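Local atomic coordinates of chitinase (Paenibacillus sp. FPU-7, PDB entry 5GZT), a protein that probably hydrolyses internal beta-1,4 linkages of chitin and chitodextrins at random, as an endochitinase with two family 18 glycosidase domains. Residues 302-307 and 361-366; 365-370 and 402-407; 452-457 and 476-481; 532-537 and 621-626. All coordinates share one frame; numbering follows the deposited sequence.

Contact 1 (302-307 and 361-366); sequences THLYYA and LKVLVS
His303 to Tyr306 and Lys362 to Val365 pair as neighbouring parallel strands of a family 18 TIM barrel. They are its second and third strands, and the contact is buried. The strand axes come within 4.6 Å and cross at -27°. Backbone bonds run across in both directions. Leu304 uses both of its polar atoms: its N gives to Lys362 O (2.9 Å) and its O accepts from Leu364 N (2.9 Å). Tyr306 N then reaches Leu364 O in a nearly straight bond, 173° at the hydrogen.

On the inner face of the barrel, the rings of His303 and Tyr305 meet Lys362 and Leu364. Lys362 CB sits over one face of the imidazole, toward its rim. Thr302 OG1 and His303 ND1 share a hydrogen bond of 2.8 Å in the plane of that ring, which helps fix its rotation. Tyr305 lies alongside Leu364, and both point inward, with Tyr305 CE1 3.9 Å from Leu364 CD2. Tyr305 CG is anti to the carbonyl carbon (chi1 -80°), which lays the ring along Leu364. The Lys362 side chain leads away, and its NZ is hydrogen-bonded to Pro217 O.

On the outer face, Leu304 CB meets Leu361 CD1 at 4.0 Å. Helix 344-352 covers this face through Leu348 and Leu351. Strand 264-284 flanks 303-307, and strand 403-407 flanks 362-366.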
loop_
_atom_site.group_PDB
_atom_site.type_symbol
_atom_site.label_atom_id
_atom_site.label_comp_id
_atom_site.label_asym_id
_atom_site.label_seq_id
_atom_site.Cartn_x
_atom_site.Cartn_y
_atom_site.Cartn_z
ATOM N N THR B 302 -1.729 0.584 -3.580
ATOM C CA THR B 302 -1.837 -0.718 -4.248
ATOM C C THR B 302 -2.841 -1.611 -3.596
ATOM O O THR B 302 -3.378 -2.541 -4.265
ATOM C CB THR B 302 -0.496 -1.472 -4.285
ATOM O OG1 THR B 302 -0.078 -1.770 -2.950
ATOM C CG2 THR B 302 0.519 -0.635 -4.955
ATOM N N HIS B 303 -3.093 -1.369 -2.320
ATOM C CA HIS B 303 -4.028 -2.167 -1.530
ATOM C C HIS B 303 -4.928 -1.250 -0.725
ATOM O O HIS B 303 -4.465 -0.267 -0.177
ATOM C CB HIS B 303 -3.323 -3.029 -0.526
ATOM C CG HIS B 303 -2.533 -4.158 -1.101
ATOM N ND1 HIS B 303 -1.501 -3.981 -2.001
ATOM C CD2 HIS B 303 -2.557 -5.487 -0.820
ATOM C CE1 HIS B 303 -0.945 -5.148 -2.263
ATOM N NE2 HIS B 303 -1.598 -6.081 -1.600
ATOM N N LEU B 304 -6.190 -1.622 -0.598
ATOM C CA LEU B 304 -7.189 -0.883 0.162
ATOM C C LEU B 304 -7.743 -1.886 1.170
ATOM O O LEU B 304 -8.172 -2.975 0.784
ATOM C CB LEU B 304 -8.157 -0.301 -0.832
ATOM C CG LEU B 304 -9.611 0.182 -0.669
ATOM C CD1 LEU B 304 -10.045 0.265 0.769
ATOM C CD2 LEU B 304 -9.877 1.424 -1.510
ATOM N N TYR B 305 -7.589 -1.592 2.453
ATOM C CA TYR B 305 -8.116 -2.442 3.547
ATOM C C TYR B 305 -9.409 -1.800 4.071
ATOM O O TYR B 305 -9.401 -0.619 4.585
ATOM C CB TYR B 305 -7.150 -2.568 4.749
ATOM C CG TYR B 305 -6.027 -3.530 4.608
ATOM C CD1 TYR B 305 -5.598 -3.960 3.356
ATOM C CD2 TYR B 305 -5.386 -4.050 5.735
ATOM C CE1 TYR B 305 -4.588 -4.883 3.247
ATOM C CE2 TYR B 305 -4.371 -4.968 5.617
ATOM C CZ TYR B 305 -4.000 -5.398 4.374
ATOM O OH TYR B 305 -2.952 -6.290 4.163
ATOM N N TYR B 306 -10.528 -2.552 3.985
ATOM C CA TYR B 306 -11.806 -2.071 4.523
ATOM C C TYR B 306 -11.792 -2.351 5.993
ATOM O O TYR B 306 -11.706 -3.504 6.430
ATOM C CB TYR B 306 -13.014 -2.718 3.845
ATOM C CG TYR B 306 -14.358 -2.090 4.215
ATOM C CD1 TYR B 306 -14.694 -0.844 3.751
ATOM C CD2 TYR B 306 -15.258 -2.747 5.024
ATOM C CE1 TYR B 306 -15.911 -0.258 4.075
ATOM C CE2 TYR B 306 -16.495 -2.192 5.333
ATOM C CZ TYR B 306 -16.808 -0.940 4.871
ATOM O OH TYR B 306 -18.028 -0.384 5.153
ATOM N N ALA B 307 -11.785 -1.259 6.783
ATOM C CA ALA B 307 -11.627 -1.340 8.190
ATOM C C ALA B 307 -12.974 -1.003 8.875
ATOM O O ALA B 307 -13.303 0.189 9.087
ATOM C CB ALA B 307 -10.584 -0.364 8.614
ATOM N N LEU B 361 -5.457 -2.686 -8.320
ATOM C CA LEU B 361 -5.816 -2.459 -6.915
ATOM C C LEU B 361 -6.342 -3.715 -6.328
ATOM O O LEU B 361 -7.226 -4.295 -6.942
ATOM C CB LEU B 361 -6.893 -1.376 -6.799
ATOM C CG LEU B 361 -7.483 -1.212 -5.381
ATOM C CD1 LEU B 361 -6.401 -0.615 -4.467
ATOM C CD2 LEU B 361 -8.725 -0.320 -5.453
ATOM N N LYS B 362 -5.780 -4.165 -5.201
ATOM C CA LYS B 362 -6.366 -5.205 -4.352
ATOM C C LYS B 362 -7.168 -4.608 -3.185
ATOM O O LYS B 362 -6.745 -3.611 -2.578
ATOM C CB LYS B 362 -5.311 -6.180 -3.822
ATOM C CG LYS B 362 -5.001 -7.260 -4.860
ATOM C CD LYS B 362 -3.770 -8.079 -4.562
ATOM C CE LYS B 362 -3.317 -8.813 -5.841
ATOM N NZ LYS B 362 -4.221 -9.931 -6.204
ATOM N N VAL B 363 -8.334 -5.199 -2.894
ATOM C CA VAL B 363 -9.142 -4.774 -1.785
ATOM C C VAL B 363 -9.283 -5.899 -0.836
ATOM O O VAL B 363 -9.772 -6.931 -1.231
ATOM C CB VAL B 363 -10.544 -4.293 -2.217
ATOM C CG1 VAL B 363 -11.320 -3.796 -0.998
ATOM C CG2 VAL B 363 -10.500 -3.194 -3.287
ATOM N N LEU B 364 -8.903 -5.724 0.428
ATOM C CA LEU B 364 -9.060 -6.758 1.419
ATOM C C LEU B 364 -9.985 -6.359 2.520
ATOM O O LEU B 364 -10.171 -5.181 2.775
ATOM C CB LEU B 364 -7.741 -7.144 2.031
ATOM C CG LEU B 364 -6.694 -7.928 1.175
ATOM C CD1 LEU B 364 -6.020 -7.102 0.093
ATOM C CD2 LEU B 364 -5.647 -8.464 2.104
ATOM N N VAL B 365 -10.517 -7.346 3.223
ATOM C CA VAL B 365 -11.324 -7.076 4.364
ATOM C C VAL B 365 -10.394 -7.195 5.498
ATOM O O VAL B 365 -9.688 -8.182 5.592
ATOM C CB VAL B 365 -12.539 -8.026 4.581
ATOM C CG1 VAL B 365 -12.166 -9.507 4.552
ATOM C CG2 VAL B 365 -13.169 -7.744 5.954
ATOM N N SER B 366 -10.408 -6.203 6.400
ATOM C CA SER B 366 -9.651 -6.285 7.589
ATOM C C SER B 366 -10.590 -6.581 8.742
ATOM O O SER B 366 -11.569 -5.887 8.967
ATOM C CB SER B 366 -8.827 -4.974 7.795
ATOM O OG SER B 366 -8.169 -5.044 9.034
#

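Contact 2 (365-370 and 402-407); sequences VSIGGW and DGIDLD
Val365 to Gly368 run parallel to Ile404 to Asp407, with strand axes 4.6 Å apart and crossing at -27°. Asp405 is bonded through both backbone polar atoms, its N to Val365 O and its O to Ile367 N. Asp407 N follows with a nearly straight bond to Ile367 O (3.0 Å). Gly369 N closes the pairing on Asp407 O at 2.8 Å. The Val365 N to Gly403 O bond at the other end is weak.

Inside the barrel, Ser366 OG is anti to its backbone N (chi1 175°). From there it gives a hydrogen bond of 2.9 Å to Asp405 OD2, which it meets nearly along the C-O axis. The same OG lies 3.0 Å from Asp407 OD2. That carboxylate oxygen has a hydrogen bond with Tyr282 OH. Ser366, Asp405, Asp407 and Tyr282 thus form one polar cluster. Asp405 OD2 and Asp407 OD1 approach to 2.5 Å.

The outer face is apolar. Ile367 CD1 touches Ile404 CG2 at 3.7 Å and Leu406 CD2 at 3.9 Å. Helices 382-398 and 425-447 cover this layer.

Asp402, Asp405 and Asp407, with Glu409 just beyond, spell the DxxDxDxE signature of family 18. It runs along the fourth barrel strand and just past each end, and its last acid is the proton donor in characterised relatives. Ser366, Gly368 and Gly369 supply the SxGG motif at the end of the neighbouring third strand.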
loop_
_atom_site.group_PDB
_atom_site.type_symbol
_atom_site.label_atom_id
_atom_site.label_comp_id
_atom_site.label_asym_id
_atom_site.label_seq_id
_atom_site.Cartn_x
_atom_site.Cartn_y
_atom_site.Cartn_z
ATOM N N VAL B 365 -10.517 -7.346 3.223
ATOM C CA VAL B 365 -11.324 -7.076 4.364
ATOM C C VAL B 365 -10.394 -7.195 5.498
ATOM O O VAL B 365 -9.688 -8.182 5.592
ATOM C CB VAL B 365 -12.539 -8.026 4.581
ATOM C CG1 VAL B 365 -12.166 -9.507 4.552
ATOM C CG2 VAL B 365 -13.169 -7.744 5.954
ATOM N N SER B 366 -10.408 -6.203 6.400
ATOM C CA SER B 366 -9.651 -6.285 7.589
ATOM C C SER B 366 -10.590 -6.581 8.742
ATOM O O SER B 366 -11.569 -5.887 8.967
ATOM C CB SER B 366 -8.827 -4.974 7.795
ATOM O OG SER B 366 -8.169 -5.044 9.034
ATOM N N ILE B 367 -10.264 -7.591 9.523
ATOM C CA ILE B 367 -11.201 -8.070 10.500
ATOM C C ILE B 367 -10.693 -7.777 11.806
ATOM O O ILE B 367 -9.624 -8.223 12.072
ATOM C CB ILE B 367 -11.392 -9.624 10.365
ATOM C CG1 ILE B 367 -11.883 -9.937 8.939
ATOM C CG2 ILE B 367 -12.390 -10.125 11.423
ATOM C CD1 ILE B 367 -11.798 -11.383 8.555
ATOM N N GLY B 368 -11.446 -7.087 12.666
ATOM C CA GLY B 368 -10.970 -6.868 14.033
ATOM C C GLY B 368 -10.836 -5.363 14.330
ATOM O O GLY B 368 -11.820 -4.604 14.136
ATOM N N GLY B 369 -9.661 -4.950 14.867
ATOM C CA GLY B 369 -9.355 -3.555 15.134
ATOM C C GLY B 369 -9.427 -3.323 16.630
ATOM O O GLY B 369 -9.668 -4.258 17.407
ATOM N N TRP B 370 -9.266 -2.067 17.038
ATOM C CA TRP B 370 -9.213 -1.728 18.439
ATOM C C TRP B 370 -10.558 -2.011 19.024
ATOM O O TRP B 370 -11.583 -1.717 18.404
ATOM C CB TRP B 370 -8.879 -0.230 18.626
ATOM C CG TRP B 370 -8.759 0.142 20.035
ATOM C CD1 TRP B 370 -9.659 0.867 20.783
ATOM C CD2 TRP B 370 -7.678 -0.181 20.907
ATOM N NE1 TRP B 370 -9.196 1.005 22.065
ATOM C CE2 TRP B 370 -7.986 0.378 22.175
ATOM C CE3 TRP B 370 -6.454 -0.843 20.730
ATOM C CZ2 TRP B 370 -7.136 0.275 23.256
ATOM C CZ3 TRP B 370 -5.629 -0.979 21.810
ATOM C CH2 TRP B 370 -5.974 -0.435 23.072
ATOM N N ASP B 402 -10.000 -9.490 -2.469
ATOM C CA ASP B 402 -8.797 -10.098 -2.883
ATOM C C ASP B 402 -8.044 -10.725 -1.771
ATOM O O ASP B 402 -6.939 -11.224 -1.974
ATOM C CB ASP B 402 -7.971 -9.073 -3.589
ATOM C CG ASP B 402 -8.667 -8.505 -4.800
ATOM O OD1 ASP B 402 -8.891 -9.282 -5.751
ATOM O OD2 ASP B 402 -8.959 -7.275 -4.850
ATOM N N GLY B 403 -8.605 -10.763 -0.577
ATOM C CA GLY B 403 -7.882 -11.388 0.523
ATOM C C GLY B 403 -8.390 -10.962 1.867
ATOM O O GLY B 403 -9.373 -10.243 1.950
ATOM N N ILE B 404 -7.715 -11.411 2.918
ATOM C CA ILE B 404 -8.186 -11.245 4.282
ATOM C C ILE B 404 -6.977 -10.787 5.098
ATOM O O ILE B 404 -5.864 -11.392 5.005
ATOM C CB ILE B 404 -8.624 -12.590 4.915
ATOM C CG1 ILE B 404 -9.859 -13.182 4.197
ATOM C CG2 ILE B 404 -8.991 -12.486 6.380
ATOM C CD1 ILE B 404 -10.142 -14.628 4.623
ATOM N N ASP B 405 -7.229 -9.828 5.978
ATOM C CA ASP B 405 -6.247 -9.368 6.959
ATOM C C ASP B 405 -6.827 -9.475 8.364
ATOM O O ASP B 405 -7.943 -9.097 8.566
ATOM C CB ASP B 405 -5.773 -7.903 6.583
ATOM C CG ASP B 405 -5.087 -7.213 7.732
ATOM O OD1 ASP B 405 -3.911 -7.544 7.945
ATOM O OD2 ASP B 405 -5.751 -6.443 8.453
ATOM N N LEU B 406 -6.086 -9.934 9.357
ATOM C CA LEU B 406 -6.607 -9.922 10.721
ATOM C C LEU B 406 -5.877 -8.923 11.546
ATOM O O LEU B 406 -4.635 -8.926 11.547
ATOM C CB LEU B 406 -6.417 -11.242 11.417
ATOM C CG LEU B 406 -6.990 -12.546 10.782
ATOM C CD1 LEU B 406 -6.885 -13.630 11.828
ATOM C CD2 LEU B 406 -8.417 -12.340 10.334
ATOM N N ASP B 407 -6.634 -8.129 12.310
ATOM C CA ASP B 407 -6.105 -7.167 13.276
ATOM C C ASP B 407 -6.634 -7.502 14.628
ATOM O O ASP B 407 -7.582 -6.819 15.154
ATOM C CB ASP B 407 -6.441 -5.671 12.903
ATOM C CG ASP B 407 -5.941 -5.278 11.532
ATOM O OD1 ASP B 407 -5.324 -6.174 10.854
ATOM O OD2 ASP B 407 -6.159 -4.081 11.100
#

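Contact 3 (452-457 and 476-481); sequences ELAIAA and LDYINL
Tyr478 OH is held between Glu452 and Tyr305. It donates a hydrogen bond to Glu452 OE1 at 2.7 Å, on the syn side but 32° out of the carboxylate plane. Tyr305 OH forms the second bond. The tyrosine ring and the carboxylate are turned 71° apart. Glu452 OE2 is used as well, by His303 NE2. Tyr478 CG stands between its backbone N and carbonyl carbon (chi1 48°), which brings one ring face under Ala454. Ala454 CB makes a CH-pi contact there, 4.0 Å from the ring centroid.

Asp477 grips the backbone of Leu453 from both ends. Its OD1 accepts from Leu453 N (2.9 Å) on the anti side, well out of the carboxylate plane, and its own N gives to Leu453 O (2.8 Å). Asp477 OD2 is hydrogen-bonded to Thr252 OG1 and Tyr450 OH. If both are ionised, the two acids would repel, with Glu452 OE2 and Asp477 OD2 4.7 Å apart; their hydrogen bonds probably ease this.

These are the fifth and sixth parallel strands of the TIM barrel. Asn480 N bonds to Ile455 O and Ala457 N to Asn480 O. Tyr478, Asn480, Ala454 and Ala456 face the interior.

On the outside, Ile455 CG2 meets Leu476 CD2 at 3.9 Å. Ala457 CB and Ile479 CG2 pack tightly at 3.5 Å. Phe429 and Leu433 of helix 425-447 cover Ile455, and Tyr517 lies on Ala457.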
loop_
_atom_site.group_PDB
_atom_site.type_symbol
_atom_site.label_atom_id
_atom_site.label_comp_id
_atom_site.label_asym_id
_atom_site.label_seq_id
_atom_site.Cartn_x
_atom_site.Cartn_y
_atom_site.Cartn_z
ATOM N N GLU B 452 -4.469 -13.173 -0.755
ATOM C CA GLU B 452 -3.519 -12.741 0.272
ATOM C C GLU B 452 -4.034 -13.027 1.670
ATOM O O GLU B 452 -5.214 -12.967 1.927
ATOM C CB GLU B 452 -3.237 -11.233 0.149
ATOM C CG GLU B 452 -2.416 -10.777 -1.036
ATOM C CD GLU B 452 -1.875 -9.319 -0.872
ATOM O OE1 GLU B 452 -2.470 -8.557 -0.081
ATOM O OE2 GLU B 452 -0.869 -8.917 -1.540
ATOM N N LEU B 453 -3.138 -13.344 2.574
ATOM C CA LEU B 453 -3.440 -13.394 3.984
ATOM C C LEU B 453 -2.398 -12.558 4.721
ATOM O O LEU B 453 -1.180 -12.717 4.506
ATOM C CB LEU B 453 -3.379 -14.803 4.520
ATOM C CG LEU B 453 -3.776 -14.946 5.970
ATOM C CD1 LEU B 453 -5.264 -14.658 6.198
ATOM C CD2 LEU B 453 -3.439 -16.328 6.444
ATOM N N ALA B 454 -2.863 -11.670 5.604
ATOM C CA ALA B 454 -1.985 -10.693 6.275
ATOM C C ALA B 454 -2.522 -10.396 7.629
ATOM O O ALA B 454 -3.680 -10.714 7.926
ATOM C CB ALA B 454 -1.842 -9.408 5.424
ATOM N N ILE B 455 -1.674 -9.861 8.491
ATOM C CA ILE B 455 -2.107 -9.349 9.755
ATOM C C ILE B 455 -1.596 -7.933 9.990
ATOM O O ILE B 455 -0.613 -7.515 9.355
ATOM C CB ILE B 455 -1.650 -10.222 10.944
ATOM C CG1 ILE B 455 -0.128 -10.192 11.150
ATOM C CG2 ILE B 455 -2.191 -11.638 10.734
ATOM C CD1 ILE B 455 0.319 -10.874 12.427
ATOM N N ALA B 456 -2.255 -7.238 10.912
ATOM C CA ALA B 456 -1.672 -6.077 11.618
ATOM C C ALA B 456 -1.149 -6.497 12.963
ATOM O O ALA B 456 -1.833 -7.179 13.735
ATOM C CB ALA B 456 -2.679 -4.932 11.774
ATOM N N ALA B 457 0.074 -6.063 13.268
ATOM C CA ALA B 457 0.779 -6.467 14.472
ATOM C C ALA B 457 1.212 -5.287 15.350
ATOM O O ALA B 457 1.557 -4.227 14.838
ATOM C CB ALA B 457 2.011 -7.217 14.042
ATOM N N LEU B 476 1.713 -15.988 6.047
ATOM C CA LEU B 476 1.351 -14.566 5.777
ATOM C C LEU B 476 2.048 -13.987 4.562
ATOM O O LEU B 476 3.211 -14.146 4.436
ATOM C CB LEU B 476 1.690 -13.737 7.032
ATOM C CG LEU B 476 1.034 -14.244 8.311
ATOM C CD1 LEU B 476 1.520 -13.527 9.544
ATOM C CD2 LEU B 476 -0.479 -14.182 8.245
ATOM N N ASP B 477 1.364 -13.329 3.646
ATOM C CA ASP B 477 2.083 -12.526 2.645
ATOM C C ASP B 477 2.943 -11.369 3.229
ATOM O O ASP B 477 4.023 -10.997 2.668
ATOM C CB ASP B 477 1.109 -11.945 1.621
ATOM C CG ASP B 477 0.422 -13.032 0.774
ATOM O OD1 ASP B 477 -0.485 -13.674 1.352
ATOM O OD2 ASP B 477 0.770 -13.161 -0.444
ATOM N N TYR B 478 2.450 -10.779 4.316
ATOM C CA TYR B 478 3.186 -9.735 5.059
ATOM C C TYR B 478 2.563 -9.455 6.381
ATOM O O TYR B 478 1.390 -9.825 6.658
ATOM C CB TYR B 478 3.296 -8.466 4.199
ATOM C CG TYR B 478 1.992 -8.051 3.594
ATOM C CD1 TYR B 478 1.556 -8.604 2.428
ATOM C CD2 TYR B 478 1.187 -7.037 4.183
ATOM C CE1 TYR B 478 0.345 -8.250 1.853
ATOM C CE2 TYR B 478 -0.019 -6.638 3.582
ATOM C CZ TYR B 478 -0.462 -7.259 2.451
ATOM O OH TYR B 478 -1.637 -6.883 1.836
ATOM N N ILE B 479 3.376 -8.854 7.249
ATOM C CA ILE B 479 2.933 -8.280 8.490
ATOM C C ILE B 479 2.889 -6.735 8.327
ATOM O O ILE B 479 3.889 -6.087 7.974
ATOM C CB ILE B 479 3.840 -8.692 9.642
ATOM C CG1 ILE B 479 3.825 -10.239 9.804
ATOM C CG2 ILE B 479 3.368 -8.051 10.930
ATOM C CD1 ILE B 479 4.828 -10.737 10.789
ATOM N N ASN B 480 1.706 -6.180 8.574
ATOM C CA ASN B 480 1.499 -4.719 8.720
ATOM C C ASN B 480 1.852 -4.197 10.106
ATOM O O ASN B 480 1.091 -4.408 11.057
ATOM C CB ASN B 480 0.062 -4.387 8.431
ATOM C CG ASN B 480 -0.352 -4.822 7.072
ATOM O OD1 ASN B 480 -1.180 -5.715 6.939
ATOM N ND2 ASN B 480 0.171 -4.181 6.051
ATOM N N LEU B 481 3.006 -3.547 10.250
ATOM C CA LEU B 481 3.452 -3.120 11.562
ATOM C C LEU B 481 2.822 -1.811 11.998
ATOM O O LEU B 481 2.953 -0.798 11.319
ATOM C CB LEU B 481 4.956 -2.972 11.621
ATOM C CG LEU B 481 5.868 -4.154 11.353
ATOM C CD1 LEU B 481 7.321 -3.646 11.193
ATOM C CD2 LEU B 481 5.729 -5.111 12.540
#

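Contact 4 (532-537 and 621-626); sequences AFYSRV and MYWEYS
Phe533 lies over the ring of Tyr622 in an offset stack. The centroids are 4.4 Å apart and the planes are 21° from parallel. The tip does the touching: Phe533 CZ sits above the centre of the Tyr622 ring and comes to 3.3 Å from its CD1. Tyr622 CG stands between its backbone N and carbonyl carbon (chi1 54°), which turns the ring toward Phe533. Leu634 of helix 633-642 also packs on Phe533, and Ile638 on Tyr622.

The backbone pairing is short. Ala532 is bridged in parallel to Trp623, and Phe533 N gives a bond of 3.0 Å to Trp623 O. Beyond this point the two chains part. Tyr534 CE1 still reaches Trp623 CD1 at 3.7 Å, from the edge of the indole. Its OH bonds to Asp485 OD1, an oxygen that also forms a salt bridge with Arg536.

The peptide between Trp623 and Glu624 is cis. Glu624 CG lies against one indole face, toward the rim. Glu624 OE2 is gripped twice by Ser626, through OG (2.6 Å) and N (2.8 Å), which ties down the turn after the strand.

The seventh and eighth barrel strands end here. Residues 534-537 enter the antiparallel sheet inserted between them, as in many family 18 chitinases. A tryptophan at the C-terminal end of strand eight, followed by a cis peptide, is typical of these enzymes, and Trp623 probably lines the floor of the substrate cleft.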
loop_
_atom_site.group_PDB
_atom_site.type_symbol
_atom_site.label_atom_id
_atom_site.label_comp_id
_atom_site.label_asym_id
_atom_site.label_seq_id
_atom_site.Cartn_x
_atom_site.Cartn_y
_atom_site.Cartn_z
ATOM N N ALA B 532 0.844 7.205 10.192
ATOM C CA ALA B 532 -0.445 7.701 10.681
ATOM C C ALA B 532 -0.854 9.031 10.076
ATOM O O ALA B 532 -0.011 9.941 9.957
ATOM C CB ALA B 532 -0.382 7.824 12.180
ATOM N N PHE B 533 -2.147 9.210 9.801
ATOM C CA PHE B 533 -2.690 10.438 9.279
ATOM C C PHE B 533 -3.399 11.166 10.373
ATOM O O PHE B 533 -4.376 11.971 10.136
ATOM C CB PHE B 533 -3.602 10.205 8.074
ATOM C CG PHE B 533 -2.904 9.701 6.809
ATOM C CD1 PHE B 533 -1.583 9.341 6.741
ATOM C CD2 PHE B 533 -3.666 9.608 5.627
ATOM C CE1 PHE B 533 -1.006 8.909 5.578
ATOM C CE2 PHE B 533 -3.096 9.156 4.453
ATOM C CZ PHE B 533 -1.783 8.755 4.441
ATOM N N TYR B 534 -2.874 10.974 11.595
ATOM C CA TYR B 534 -3.390 11.624 12.769
ATOM C C TYR B 534 -2.263 11.836 13.772
ATOM O O TYR B 534 -1.127 11.313 13.589
ATOM C CB TYR B 534 -4.577 10.819 13.349
ATOM C CG TYR B 534 -4.097 9.518 13.960
ATOM C CD1 TYR B 534 -3.884 8.406 13.187
ATOM C CD2 TYR B 534 -3.740 9.457 15.298
ATOM C CE1 TYR B 534 -3.315 7.227 13.744
ATOM C CE2 TYR B 534 -3.219 8.282 15.860
ATOM C CZ TYR B 534 -3.005 7.174 15.060
ATOM O OH TYR B 534 -2.451 6.057 15.622
ATOM N N SER B 535 -2.510 12.697 14.743
ATOM C CA SER B 535 -1.560 13.045 15.741
ATOM C C SER B 535 -1.946 12.462 17.118
ATOM O O SER B 535 -3.132 12.143 17.349
ATOM C CB SER B 535 -1.540 14.543 15.910
ATOM O OG SER B 535 -2.820 15.040 16.250
ATOM N N ARG B 536 -0.976 12.436 18.013
ATOM C CA ARG B 536 -1.187 12.206 19.458
ATOM C C ARG B 536 -0.870 13.508 20.126
ATOM O O ARG B 536 0.129 14.177 19.738
ATOM C CB ARG B 536 -0.297 11.084 20.015
ATOM C CG ARG B 536 -0.764 9.732 19.557
ATOM C CD ARG B 536 -1.913 9.266 20.519
ATOM N NE ARG B 536 -2.617 8.110 19.983
ATOM C CZ ARG B 536 -3.795 7.706 20.426
ATOM N NH1 ARG B 536 -4.344 8.252 21.488
ATOM N NH2 ARG B 536 -4.388 6.744 19.816
ATOM N N VAL B 537 -1.712 13.872 21.112
ATOM C CA VAL B 537 -1.758 15.150 21.743
ATOM C C VAL B 537 -1.489 14.991 23.224
ATOM O O VAL B 537 -1.984 14.006 23.820
ATOM C CB VAL B 537 -3.167 15.778 21.545
ATOM C CG1 VAL B 537 -3.252 17.132 22.141
ATOM C CG2 VAL B 537 -3.497 15.943 20.064
ATOM N N MET B 621 2.336 1.139 5.008
ATOM C CA MET B 621 0.907 1.009 5.410
ATOM C C MET B 621 0.510 2.291 6.186
ATOM O O MET B 621 1.345 2.822 6.906
ATOM C CB MET B 621 0.708 -0.182 6.358
ATOM C CG MET B 621 -0.680 -0.262 6.972
ATOM S SD MET B 621 -0.921 0.635 8.491
ATOM C CE MET B 621 -0.150 -0.440 9.719
ATOM N N TYR B 622 -0.732 2.752 6.063
ATOM C CA TYR B 622 -1.186 3.882 6.874
ATOM C C TYR B 622 -2.645 3.849 7.295
ATOM O O TYR B 622 -3.482 3.344 6.557
ATOM C CB TYR B 622 -0.868 5.175 6.136
ATOM C CG TYR B 622 -1.374 5.324 4.696
ATOM C CD1 TYR B 622 -2.723 5.560 4.394
ATOM C CD2 TYR B 622 -0.509 5.281 3.661
ATOM C CE1 TYR B 622 -3.166 5.718 3.030
ATOM C CE2 TYR B 622 -0.902 5.509 2.357
ATOM C CZ TYR B 622 -2.251 5.714 2.034
ATOM O OH TYR B 622 -2.537 5.921 0.662
ATOM N N TRP B 623 -2.885 4.349 8.515
ATOM C CA TRP B 623 -4.172 4.509 9.120
ATOM C C TRP B 623 -4.425 6.000 9.258
ATOM O O TRP B 623 -3.627 6.661 9.938
ATOM C CB TRP B 623 -4.144 3.966 10.546
ATOM C CG TRP B 623 -5.456 4.170 11.217
ATOM C CD1 TRP B 623 -5.846 5.230 11.988
ATOM C CD2 TRP B 623 -6.560 3.296 11.153
ATOM N NE1 TRP B 623 -7.127 5.066 12.395
ATOM C CE2 TRP B 623 -7.610 3.897 11.891
ATOM C CE3 TRP B 623 -6.781 2.074 10.556
ATOM C CZ2 TRP B 623 -8.866 3.314 12.012
ATOM C CZ3 TRP B 623 -8.068 1.481 10.682
ATOM C CH2 TRP B 623 -9.059 2.076 11.428
ATOM N N GLU B 624 -5.460 6.578 8.644
ATOM C CA GLU B 624 -6.275 5.975 7.609
ATOM C C GLU B 624 -6.574 7.059 6.558
ATOM O O GLU B 624 -6.462 8.268 6.829
ATOM C CB GLU B 624 -7.554 5.286 8.161
ATOM C CG GLU B 624 -8.396 6.017 9.227
ATOM C CD GLU B 624 -9.415 6.976 8.642
ATOM O OE1 GLU B 624 -10.229 7.425 9.413
ATOM O OE2 GLU B 624 -9.371 7.326 7.442
ATOM N N TYR B 625 -6.870 6.598 5.354
ATOM C CA TYR B 625 -6.861 7.446 4.134
ATOM C C TYR B 625 -7.691 8.707 4.275
ATOM O O TYR B 625 -7.274 9.745 3.760
ATOM C CB TYR B 625 -7.280 6.643 2.919
ATOM C CG TYR B 625 -7.227 7.367 1.583
ATOM C CD1 TYR B 625 -6.098 7.358 0.813
ATOM C CD2 TYR B 625 -8.351 8.070 1.089
ATOM C CE1 TYR B 625 -6.010 8.084 -0.363
ATOM C CE2 TYR B 625 -8.300 8.706 -0.145
ATOM C CZ TYR B 625 -7.137 8.727 -0.852
ATOM O OH TYR B 625 -7.025 9.387 -2.069
ATOM N N SER B 626 -8.820 8.625 4.980
ATOM C CA SER B 626 -9.750 9.783 5.037
ATOM C C SER B 626 -9.279 10.963 5.886
ATOM O O SER B 626 -9.907 12.041 5.894
ATOM C CB SER B 626 -11.138 9.328 5.524
ATOM O OG SER B 626 -11.238 9.085 6.944
#

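All four are buried in the first family 18 domain; contacts 1 to 3 pair barrel strands, and contact 4 joins the barrel to the inserted sheet. Contacts 1 and 2 share strand 362-368. Contact 3 adjoins contact 2, because strands 403-407 and 452-457 are neighbours. Contact 4 lies farther round, its centre about 17 Å from that of contact 2. Contacts 1 and 3 meet across the barrel interior through the bonds of His303 and Tyr305 to Glu452 and Tyr478. Contact 1 sets His303 and Tyr305 against aliphatic Leu364 and the Lys362 chain. Contact 2 gathers acids, while contact 3 mixes acids with an aromatic ring. Contact 4 is mainly aromatic, with one cross-strand hydrogen bond.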